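Local coordinates for protein galactose mutarotase related enzyme (Lactobacillus acidophilus, PDB 3DCD) that probably binds carbohydrate and may act as a sugar isomerase of the aldose 1-epimerase (galactose mutarotase) family, though its own function is not established, at residues A[105-113]-A[126-137]; A[30-38]-A[142-150]. All coordinates share one frame; numbering follows the deposited sequence. Where two conformers were deposited one is given.

Contact 1 of 2, residues A[105-113]-A[126-137]; sequences YPFKFEFRV and FSVVNKSDETMI
E110 and V129 form a hydrogen-bonded pair in the antiparallel beta hairpin of strands 109-118 and 121-130, within the large sheet of a galactose mutarotase-like beta-sandwich. E110 N reaches V129 O at 3.0 Å, and at the next hydrogen-bonded pair R112 N meets S127 O nearly straight (176°). Along the sheet face that carries F111, V128 and F126, the F111 ring crosses V128 CG2, touched by its CD1 at 3.7 Å, and runs beside the F126 ring; V140 of strand 136-147 touches both. Past N130 the chain turns back over F107: the M136 side chain comes over one face of the F107 ring, its CG 4.0 Å from F107 CG, while S132 OG lies at the ring edge and accepts from K108 N (2.8 Å). With an alanine at F107, M136 CG and the turn at S132 would probably lose their aromatic wall, and a gap would open beside Y105. N130 positions this turn: its OD1 accepts from S132 N in an Asx turn, and its ND2 gives E134 O a bond of 175°. On the other face R112, salt-bridged to E84, also holds E110 OE1 through NH1, in its guanidinium plane. Y105, with CG trans to its backbone N (chi1 -173°), sends its hydroxyl past the loop to the start of strand 136-147, where OH donates to I137 O at 2.6 Å from above the carbonyl plane.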
loop_
_atom_site.group_PDB
_atom_site.type_symbol
_atom_site.label_atom_id
_atom_site.label_comp_id
_atom_site.label_asym_id
_atom_site.label_seq_id
_atom_site.Cartn_x
_atom_site.Cartn_y
_atom_site.Cartn_z
ATOM N N TYR A 105 16.825 -12.121 4.821
ATOM C CA TYR A 105 16.992 -10.687 5.039
ATOM C C TYR A 105 17.892 -10.482 6.275
ATOM O O TYR A 105 17.428 -10.592 7.421
ATOM C CB TYR A 105 15.613 -10.028 5.197
ATOM C CG TYR A 105 15.664 -8.511 5.256
ATOM C CD1 TYR A 105 16.020 -7.763 4.132
ATOM C CD2 TYR A 105 15.365 -7.833 6.443
ATOM C CE1 TYR A 105 16.089 -6.365 4.187
ATOM C CE2 TYR A 105 15.438 -6.439 6.509
ATOM C CZ TYR A 105 15.797 -5.716 5.378
ATOM O OH TYR A 105 15.876 -4.328 5.432
ATOM N N PRO A 106 19.191 -10.194 6.049
ATOM C CA PRO A 106 20.214 -10.336 7.103
ATOM C C PRO A 106 20.285 -9.094 7.988
ATOM O O PRO A 106 21.361 -8.507 8.165
ATOM C CB PRO A 106 21.512 -10.508 6.304
ATOM C CG PRO A 106 21.276 -9.738 5.048
ATOM C CD PRO A 106 19.778 -9.704 4.785
ATOM N N PHE A 107 19.127 -8.684 8.498
ATOM C CA PHE A 107 19.025 -7.507 9.345
ATOM C C PHE A 107 18.156 -7.766 10.554
ATOM O O PHE A 107 17.196 -8.555 10.503
ATOM C CB PHE A 107 18.479 -6.317 8.554
ATOM C CG PHE A 107 19.370 -5.892 7.430
ATOM C CD1 PHE A 107 20.515 -5.139 7.682
ATOM C CD2 PHE A 107 19.086 -6.276 6.122
ATOM C CE1 PHE A 107 21.348 -4.753 6.641
ATOM C CE2 PHE A 107 19.919 -5.892 5.076
ATOM C CZ PHE A 107 21.043 -5.117 5.334
ATOM N N LYS A 108 18.512 -7.101 11.649
ATOM C CA LYS A 108 17.698 -7.100 12.845
ATOM C C LYS A 108 16.912 -5.796 12.865
ATOM O O LYS A 108 17.452 -4.745 12.527
ATOM C CB LYS A 108 18.583 -7.219 14.084
ATOM C CG LYS A 108 19.419 -8.497 14.120
ATOM C CD LYS A 108 20.224 -8.616 15.423
ATOM C CE LYS A 108 19.341 -8.869 16.658
ATOM N NZ LYS A 108 18.440 -10.064 16.564
ATOM N N PHE A 109 15.640 -5.858 13.248
ATOM C CA PHE A 109 14.785 -4.671 13.177
ATOM C C PHE A 109 13.616 -4.773 14.140
ATOM O O PHE A 109 13.299 -5.857 14.642
ATOM C CB PHE A 109 14.242 -4.495 11.745
ATOM C CG PHE A 109 13.420 -5.677 11.263
ATOM C CD1 PHE A 109 14.016 -6.708 10.539
ATOM C CD2 PHE A 109 12.063 -5.775 11.567
ATOM C CE1 PHE A 109 13.270 -7.814 10.121
ATOM C CE2 PHE A 109 11.310 -6.877 11.156
ATOM C CZ PHE A 109 11.917 -7.894 10.429
ATOM N N GLU A 110 12.968 -3.630 14.367
ATOM C CA GLU A 110 11.624 -3.575 14.926
ATOM C C GLU A 110 10.768 -2.852 13.890
ATOM O O GLU A 110 11.056 -1.712 13.546
ATOM C CB GLU A 110 11.607 -2.815 16.260
ATOM C CG GLU A 110 12.365 -3.502 17.398
ATOM C CD GLU A 110 12.323 -2.718 18.714
ATOM O OE1 GLU A 110 11.863 -1.549 18.727
ATOM O OE2 GLU A 110 12.751 -3.277 19.732
ATOM N N PHE A 111 9.728 -3.522 13.387
ATOM C CA PHE A 111 8.810 -2.933 12.402
ATOM C C PHE A 111 7.427 -2.795 13.022
ATOM O O PHE A 111 6.811 -3.797 13.385
ATOM C CB PHE A 111 8.724 -3.820 11.153
ATOM C CG PHE A 111 7.770 -3.297 10.081
ATOM C CD1 PHE A 111 7.684 -1.937 9.802
ATOM C CD2 PHE A 111 6.999 -4.190 9.321
ATOM C CE1 PHE A 111 6.801 -1.441 8.786
ATOM C CE2 PHE A 111 6.138 -3.729 8.310
ATOM C CZ PHE A 111 6.041 -2.353 8.034
ATOM N N ARG A 112 6.951 -1.557 13.129
ATOM C CA ARG A 112 5.659 -1.283 13.737
ATOM C C ARG A 112 4.692 -0.712 12.706
ATOM O O ARG A 112 5.048 0.194 11.951
ATOM C CB ARG A 112 5.813 -0.308 14.911
ATOM C CG ARG A 112 6.362 -0.949 16.183
ATOM C CD ARG A 112 6.620 0.118 17.256
ATOM N NE ARG A 112 7.104 -0.482 18.491
ATOM C CZ ARG A 112 8.384 -0.764 18.726
ATOM N NH1 ARG A 112 9.316 -0.484 17.819
ATOM N NH2 ARG A 112 8.731 -1.320 19.869
ATOM N N VAL A 113 3.480 -1.265 12.675
ATOM C CA VAL A 113 2.390 -0.737 11.871
ATOM C C VAL A 113 1.305 -0.279 12.836
ATOM O O VAL A 113 0.711 -1.079 13.578
ATOM C CB VAL A 113 1.824 -1.785 10.848
ATOM C CG1 VAL A 113 0.718 -1.160 10.006
ATOM C CG2 VAL A 113 2.942 -2.283 9.926
ATOM N N PHE A 126 3.958 3.705 9.517
ATOM C CA PHE A 126 5.081 2.773 9.591
ATOM C C PHE A 126 6.214 3.342 10.448
ATOM O O PHE A 126 6.563 4.518 10.336
ATOM C CB PHE A 126 5.629 2.506 8.190
ATOM C CG PHE A 126 4.601 1.963 7.227
ATOM C CD1 PHE A 126 3.812 0.848 7.576
ATOM C CD2 PHE A 126 4.419 2.562 5.989
ATOM C CE1 PHE A 126 2.849 0.343 6.672
ATOM C CE2 PHE A 126 3.470 2.060 5.072
ATOM C CZ PHE A 126 2.699 0.946 5.416
ATOM N N SER A 127 6.793 2.487 11.278
ATOM C CA SER A 127 7.982 2.809 12.014
ATOM C C SER A 127 8.933 1.637 11.887
ATOM O O SER A 127 8.569 0.506 12.199
ATOM C CB SER A 127 7.643 3.058 13.477
ATOM O OG SER A 127 8.810 3.030 14.273
ATOM N N VAL A 128 10.148 1.915 11.418
ATOM C CA VAL A 128 11.201 0.889 11.330
ATOM C C VAL A 128 12.397 1.333 12.190
ATOM O O VAL A 128 12.903 2.431 12.010
ATOM C CB VAL A 128 11.647 0.692 9.855
ATOM C CG1 VAL A 128 12.714 -0.378 9.729
ATOM C CG2 VAL A 128 10.440 0.316 8.971
ATOM N N VAL A 129 12.827 0.481 13.114
ATOM C CA VAL A 129 14.035 0.729 13.898
ATOM C C VAL A 129 15.095 -0.289 13.513
ATOM O O VAL A 129 14.854 -1.494 13.596
ATOM C CB VAL A 129 13.753 0.656 15.423
ATOM C CG1 VAL A 129 15.036 0.900 16.237
ATOM C CG2 VAL A 129 12.659 1.677 15.801
ATOM N N ASN A 130 16.256 0.195 13.078
ATOM C CA ASN A 130 17.370 -0.685 12.753
ATOM C C ASN A 130 18.083 -1.116 14.030
ATOM O O ASN A 130 18.582 -0.260 14.776
ATOM C CB ASN A 130 18.328 0.021 11.799
ATOM C CG ASN A 130 19.515 -0.849 11.410
ATOM O OD1 ASN A 130 19.512 -2.059 11.638
ATOM N ND2 ASN A 130 20.538 -0.229 10.811
ATOM N N LYS A 131 18.086 -2.430 14.281
ATOM C CA LYS A 131 18.713 -3.055 15.447
ATOM C C LYS A 131 19.996 -3.802 15.072
ATOM O O LYS A 131 20.543 -4.548 15.869
ATOM C CB LYS A 131 17.733 -4.039 16.094
ATOM C CG LYS A 131 16.520 -3.379 16.742
ATOM C CD LYS A 131 16.946 -2.415 17.846
ATOM C CE LYS A 131 15.741 -1.855 18.586
ATOM N NZ LYS A 131 16.147 -1.065 19.792
ATOM N N SER A 132 20.434 -3.612 13.830
ATOM C CA SER A 132 21.643 -4.239 13.304
ATOM C C SER A 132 22.862 -3.377 13.636
ATOM O O SER A 132 22.716 -2.198 13.961
ATOM C CB SER A 132 21.536 -4.377 11.782
ATOM O OG SER A 132 20.307 -4.964 11.400
ATOM N N ASP A 133 24.057 -3.958 13.533
ATOM C CA ASP A 133 25.280 -3.174 13.706
ATOM C C ASP A 133 25.748 -2.495 12.417
ATOM O O ASP A 133 26.753 -1.777 12.421
ATOM C CB ASP A 133 26.400 -3.984 14.381
ATOM C CG ASP A 133 26.674 -5.329 13.703
ATOM O OD1 ASP A 133 26.225 -5.554 12.554
ATOM O OD2 ASP A 133 27.348 -6.167 14.343
ATOM N N GLU A 134 25.012 -2.708 11.324
ATOM C CA GLU A 134 25.276 -2.004 10.062
ATOM C C GLU A 134 24.031 -1.308 9.528
ATOM O O GLU A 134 22.926 -1.567 9.986
ATOM C CB GLU A 134 25.833 -2.955 8.991
ATOM C CG GLU A 134 27.158 -3.666 9.354
ATOM C CD GLU A 134 28.390 -2.740 9.365
ATOM O OE1 GLU A 134 28.429 -1.739 8.612
ATOM O OE2 GLU A 134 29.344 -3.033 10.130
ATOM N N THR A 135 24.222 -0.434 8.544
ATOM C CA THR A 135 23.114 0.289 7.914
ATOM C C THR A 135 22.130 -0.703 7.279
ATOM O O THR A 135 22.528 -1.593 6.530
ATOM C CB THR A 135 23.644 1.315 6.893
ATOM O OG1 THR A 135 24.367 2.325 7.608
ATOM C CG2 THR A 135 22.522 1.987 6.130
HETATM N N MSE A 136 20.858 -0.565 7.643
HETATM C CA MSE A 136 19.791 -1.409 7.123
HETATM C C MSE A 136 19.240 -0.822 5.823
HETATM O O MSE A 136 19.088 0.385 5.704
HETATM C CB MSE A 136 18.686 -1.516 8.167
HETATM C CG MSE A 136 17.499 -2.333 7.738
HETATM SE SE MSE A 136 16.397 -2.627 9.304
HETATM C CE MSE A 136 15.553 -0.897 9.334
ATOM N N ILE A 137 18.940 -1.690 4.857
ATOM C CA ILE A 137 18.428 -1.275 3.542
ATOM C C ILE A 137 17.060 -1.939 3.343
ATOM O O ILE A 137 16.983 -3.162 3.332
ATOM C CB ILE A 137 19.437 -1.628 2.402
ATOM C CG1 ILE A 137 20.791 -0.962 2.706
ATOM C CG2 ILE A 137 18.925 -1.102 1.057
ATOM C CD1 ILE A 137 22.019 -1.532 1.987
HETATM O O HOH W 1 9.458 0.451 15.120
#

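Contact 2 of 2, residues A[30-38]-A[142-150]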
loop_
_atom_site.group_PDB
_atom_site.type_symbol
_atom_site.label_atom_id
_atom_site.label_comp_id
_atom_site.label_asym_id
_atom_site.label_seq_id
_atom_site.Cartn_x
_atom_site.Cartn_y
_atom_site.Cartn_z
ATOM N N ASP A 30 -23.179 1.293 6.976
ATOM C CA ASP A 30 -22.707 -0.101 6.996
ATOM C C ASP A 30 -22.048 -0.522 5.676
ATOM O O ASP A 30 -21.761 -1.701 5.462
ATOM C CB ASP A 30 -23.822 -1.074 7.407
ATOM C CG ASP A 30 -23.286 -2.409 7.904
ATOM O OD1 ASP A 30 -22.342 -2.424 8.726
ATOM O OD2 ASP A 30 -23.825 -3.445 7.471
ATOM N N GLU A 31 -21.767 0.448 4.806
ATOM C CA GLU A 31 -21.049 0.145 3.557
ATOM C C GLU A 31 -19.615 -0.334 3.825
ATOM O O GLU A 31 -18.929 0.204 4.693
ATOM C CB GLU A 31 -21.070 1.354 2.607
ATOM C CG GLU A 31 -22.473 1.665 2.071
ATOM C CD GLU A 31 -22.518 2.747 1.000
ATOM O OE1 GLU A 31 -21.443 3.181 0.503
ATOM O OE2 GLU A 31 -23.650 3.174 0.667
ATOM N N GLU A 32 -19.175 -1.370 3.103
ATOM C CA GLU A 32 -17.846 -1.951 3.286
ATOM C C GLU A 32 -16.875 -1.359 2.281
ATOM O O GLU A 32 -17.078 -1.482 1.071
ATOM C CB GLU A 32 -17.888 -3.468 3.096
ATOM C CG GLU A 32 -16.493 -4.141 3.041
ATOM C CD GLU A 32 -15.709 -3.988 4.332
ATOM O OE1 GLU A 32 -16.156 -4.522 5.361
ATOM O OE2 GLU A 32 -14.637 -3.334 4.319
ATOM N N PHE A 33 -15.814 -0.724 2.761
ATOM C CA PHE A 33 -14.898 -0.038 1.849
ATOM C C PHE A 33 -13.783 -0.915 1.307
ATOM O O PHE A 33 -13.271 -0.645 0.226
ATOM C CB PHE A 33 -14.344 1.241 2.489
ATOM C CG PHE A 33 -15.391 2.295 2.670
ATOM C CD1 PHE A 33 -15.698 3.160 1.624
ATOM C CD2 PHE A 33 -16.102 2.398 3.863
ATOM C CE1 PHE A 33 -16.698 4.145 1.769
ATOM C CE2 PHE A 33 -17.095 3.368 4.020
ATOM C CZ PHE A 33 -17.395 4.238 2.966
HETATM N N MSE A 34 -13.423 -1.957 2.047
HETATM C CA MSE A 34 -12.284 -2.794 1.683
HETATM C C MSE A 34 -12.681 -3.999 0.847
HETATM O O MSE A 34 -13.649 -4.704 1.166
HETATM C CB MSE A 34 -11.559 -3.305 2.930
HETATM C CG MSE A 34 -11.180 -2.227 3.910
HETATM SE SE MSE A 34 -10.103 -0.749 3.136
HETATM C CE MSE A 34 -8.625 -1.766 2.429
ATOM N N TRP A 35 -11.907 -4.221 -0.213
ATOM C CA TRP A 35 -11.940 -5.453 -1.003
ATOM C C TRP A 35 -11.872 -6.681 -0.090
ATOM O O TRP A 35 -11.046 -6.734 0.829
ATOM C CB TRP A 35 -10.779 -5.440 -1.994
ATOM C CG TRP A 35 -10.496 -6.752 -2.706
ATOM C CD1 TRP A 35 -9.405 -7.559 -2.530
ATOM C CD2 TRP A 35 -11.293 -7.376 -3.712
ATOM N NE1 TRP A 35 -9.471 -8.646 -3.372
ATOM C CE2 TRP A 35 -10.621 -8.556 -4.109
ATOM C CE3 TRP A 35 -12.502 -7.051 -4.329
ATOM C CZ2 TRP A 35 -11.132 -9.417 -5.078
ATOM C CZ3 TRP A 35 -13.012 -7.922 -5.293
ATOM C CH2 TRP A 35 -12.321 -9.081 -5.657
ATOM N N GLN A 36 -12.754 -7.656 -0.335
ATOM C CA GLN A 36 -12.922 -8.782 0.595
ATOM C C GLN A 36 -12.142 -10.034 0.210
ATOM O O GLN A 36 -12.461 -11.140 0.660
ATOM C CB GLN A 36 -14.409 -9.075 0.829
ATOM C CG GLN A 36 -15.064 -7.974 1.664
ATOM C CD GLN A 36 -14.348 -7.805 3.003
ATOM O OE1 GLN A 36 -14.265 -8.756 3.787
ATOM N NE2 GLN A 36 -13.810 -6.604 3.258
ATOM N N ALA A 37 -11.111 -9.842 -0.621
ATOM C CA ALA A 37 -10.089 -10.860 -0.846
ATOM C C ALA A 37 -10.625 -12.132 -1.533
ATOM O O ALA A 37 -10.219 -13.240 -1.189
ATOM C CB ALA A 37 -9.410 -11.216 0.474
ATOM N N ASN A 38 -11.516 -11.965 -2.509
ATOM C CA ASN A 38 -12.020 -13.098 -3.299
ATOM C C ASN A 38 -10.828 -13.866 -3.906
ATOM O O ASN A 38 -10.139 -13.329 -4.769
ATOM C CB ASN A 38 -12.933 -12.537 -4.392
ATOM C CG ASN A 38 -13.601 -13.608 -5.226
ATOM O OD1 ASN A 38 -13.268 -14.786 -5.139
ATOM N ND2 ASN A 38 -14.550 -13.186 -6.056
ATOM N N GLY A 142 2.225 0.633 1.531
ATOM C CA GLY A 142 0.856 0.153 1.754
ATOM C C GLY A 142 0.255 -0.342 0.442
ATOM O O GLY A 142 0.790 -0.066 -0.645
ATOM N N HIS A 143 -0.851 -1.077 0.537
ATOM C CA HIS A 143 -1.447 -1.743 -0.638
ATOM C C HIS A 143 -2.966 -1.951 -0.406
ATOM O O HIS A 143 -3.497 -3.012 -0.731
ATOM C CB HIS A 143 -0.699 -3.085 -0.825
ATOM C CG HIS A 143 -0.831 -3.727 -2.181
ATOM N ND1 HIS A 143 -2.046 -4.011 -2.765
ATOM C CD2 HIS A 143 0.111 -4.243 -3.011
ATOM C CE1 HIS A 143 -1.846 -4.615 -3.927
ATOM N NE2 HIS A 143 -0.545 -4.790 -4.089
ATOM N N PRO A 144 -3.682 -0.933 0.137
ATOM C CA PRO A 144 -5.106 -1.170 0.411
ATOM C C PRO A 144 -5.920 -1.407 -0.875
ATOM O O PRO A 144 -5.727 -0.677 -1.844
ATOM C CB PRO A 144 -5.562 0.140 1.063
ATOM C CG PRO A 144 -4.554 1.165 0.636
ATOM C CD PRO A 144 -3.263 0.431 0.528
ATOM N N GLY A 145 -6.796 -2.423 -0.883
ATOM C CA GLY A 145 -7.757 -2.595 -1.979
ATOM C C GLY A 145 -9.120 -2.052 -1.578
ATOM O O GLY A 145 -9.638 -2.418 -0.520
ATOM N N PHE A 146 -9.683 -1.169 -2.416
ATOM C CA PHE A 146 -10.987 -0.530 -2.161
ATOM C C PHE A 146 -12.048 -1.013 -3.119
ATOM O O PHE A 146 -11.838 -0.965 -4.337
ATOM C CB PHE A 146 -10.882 0.986 -2.325
ATOM C CG PHE A 146 -9.817 1.606 -1.481
ATOM C CD1 PHE A 146 -8.715 2.198 -2.078
ATOM C CD2 PHE A 146 -9.900 1.557 -0.089
ATOM C CE1 PHE A 146 -7.696 2.771 -1.285
ATOM C CE2 PHE A 146 -8.900 2.122 0.713
ATOM C CZ PHE A 146 -7.797 2.739 0.104
ATOM N N ASN A 147 -13.193 -1.443 -2.577
ATOM C CA ASN A 147 -14.367 -1.786 -3.398
ATOM C C ASN A 147 -14.832 -0.627 -4.267
ATOM O O ASN A 147 -14.782 0.523 -3.842
ATOM C CB ASN A 147 -15.565 -2.169 -2.509
ATOM C CG ASN A 147 -15.379 -3.483 -1.787
ATOM O OD1 ASN A 147 -15.876 -3.655 -0.676
ATOM N ND2 ASN A 147 -14.719 -4.430 -2.423
ATOM N N LEU A 148 -15.312 -0.935 -5.473
ATOM C CA LEU A 148 -16.100 0.004 -6.250
ATOM C C LEU A 148 -17.538 -0.475 -6.085
ATOM O O LEU A 148 -17.885 -1.550 -6.577
ATOM C CB LEU A 148 -15.696 -0.012 -7.730
ATOM C CG LEU A 148 -14.194 0.033 -8.020
ATOM C CD1 LEU A 148 -13.953 -0.099 -9.504
ATOM C CD2 LEU A 148 -13.555 1.326 -7.499
ATOM N N PRO A 149 -18.375 0.299 -5.368
ATOM C CA PRO A 149 -19.758 -0.172 -5.142
ATOM C C PRO A 149 -20.573 -0.194 -6.436
ATOM O O PRO A 149 -20.491 0.730 -7.240
ATOM C CB PRO A 149 -20.333 0.849 -4.151
ATOM C CG PRO A 149 -19.429 2.038 -4.247
ATOM C CD PRO A 149 -18.104 1.604 -4.739
ATOM N N THR A 150 -21.330 -1.264 -6.637
ATOM C CA THR A 150 -22.149 -1.399 -7.827
ATOM C C THR A 150 -23.534 -1.953 -7.457
ATOM O O THR A 150 -24.144 -2.691 -8.236
ATOM C CB THR A 150 -21.489 -2.322 -8.859
ATOM O OG1 THR A 150 -21.370 -3.636 -8.297
ATOM C CG2 THR A 150 -20.110 -1.794 -9.288
HETATM O O HOH W 2 -14.443 1.369 -1.326
#
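A single backbone bridge ties the loop between strands 20-26 and 48-49 to the end of strand 136-147, with the backbones of M34 and F146 paired. Two hydrogen bonds make it: N147 N donates to F33 O, and W35 N donates to G145 O at 2.9 Å, both from above the carbonyl plane. F33 O also accepts a hydrogen bond from a water that donates to N147 O as well, so this one carbonyl serves both the strand and the solvent bridge. The selenomethionine side chain of M34, folded back at chi2 and chi3 (-55° and -57°), runs alongside F146; its SE lies 3.9 Å from F146 CE2 in an oblique Met-aromatic contact, and its CE packs on P144 CB at 3.9 Å. Beyond the bridge, E32 OE2 accepts from M34 N at 2.9 Å through its anti lone pair, and Q36 NE2 donates to M34 O, so both backbone polar groups of M34 are held from within the loop. E32 is itself held by S23 and V24 of strand 20-26. W35 lays its CB against G145 O, while its indole stacks on Y249 and bonds through NE1 to W42 O. An isolated beta bridge with a Met-aromatic contact beside it thus joins the 30-38 loop to strand 136-147 of the galactose mutarotase-like beta-sandwich.

Strand 136-147 is common to both contacts: contact 1 uses its first residues, M136 and I137, and contact 2 its last, G145 to N147. The two centres are about 31 Å apart, on opposite sides of the chain's centre, yet the segments meet where F126 CZ packs 3.9 Å from G142 N. Along the chain the hairpin of contact 1 is nested inside the loop that contact 2 closes, between segments 104 residues apart. Contact 1 lies farther out, about 19 Å from the centre of the chain against 13 Å for contact 2. Which residues bind sugar is not established, so the link between these contacts and a carbohydrate site remains open.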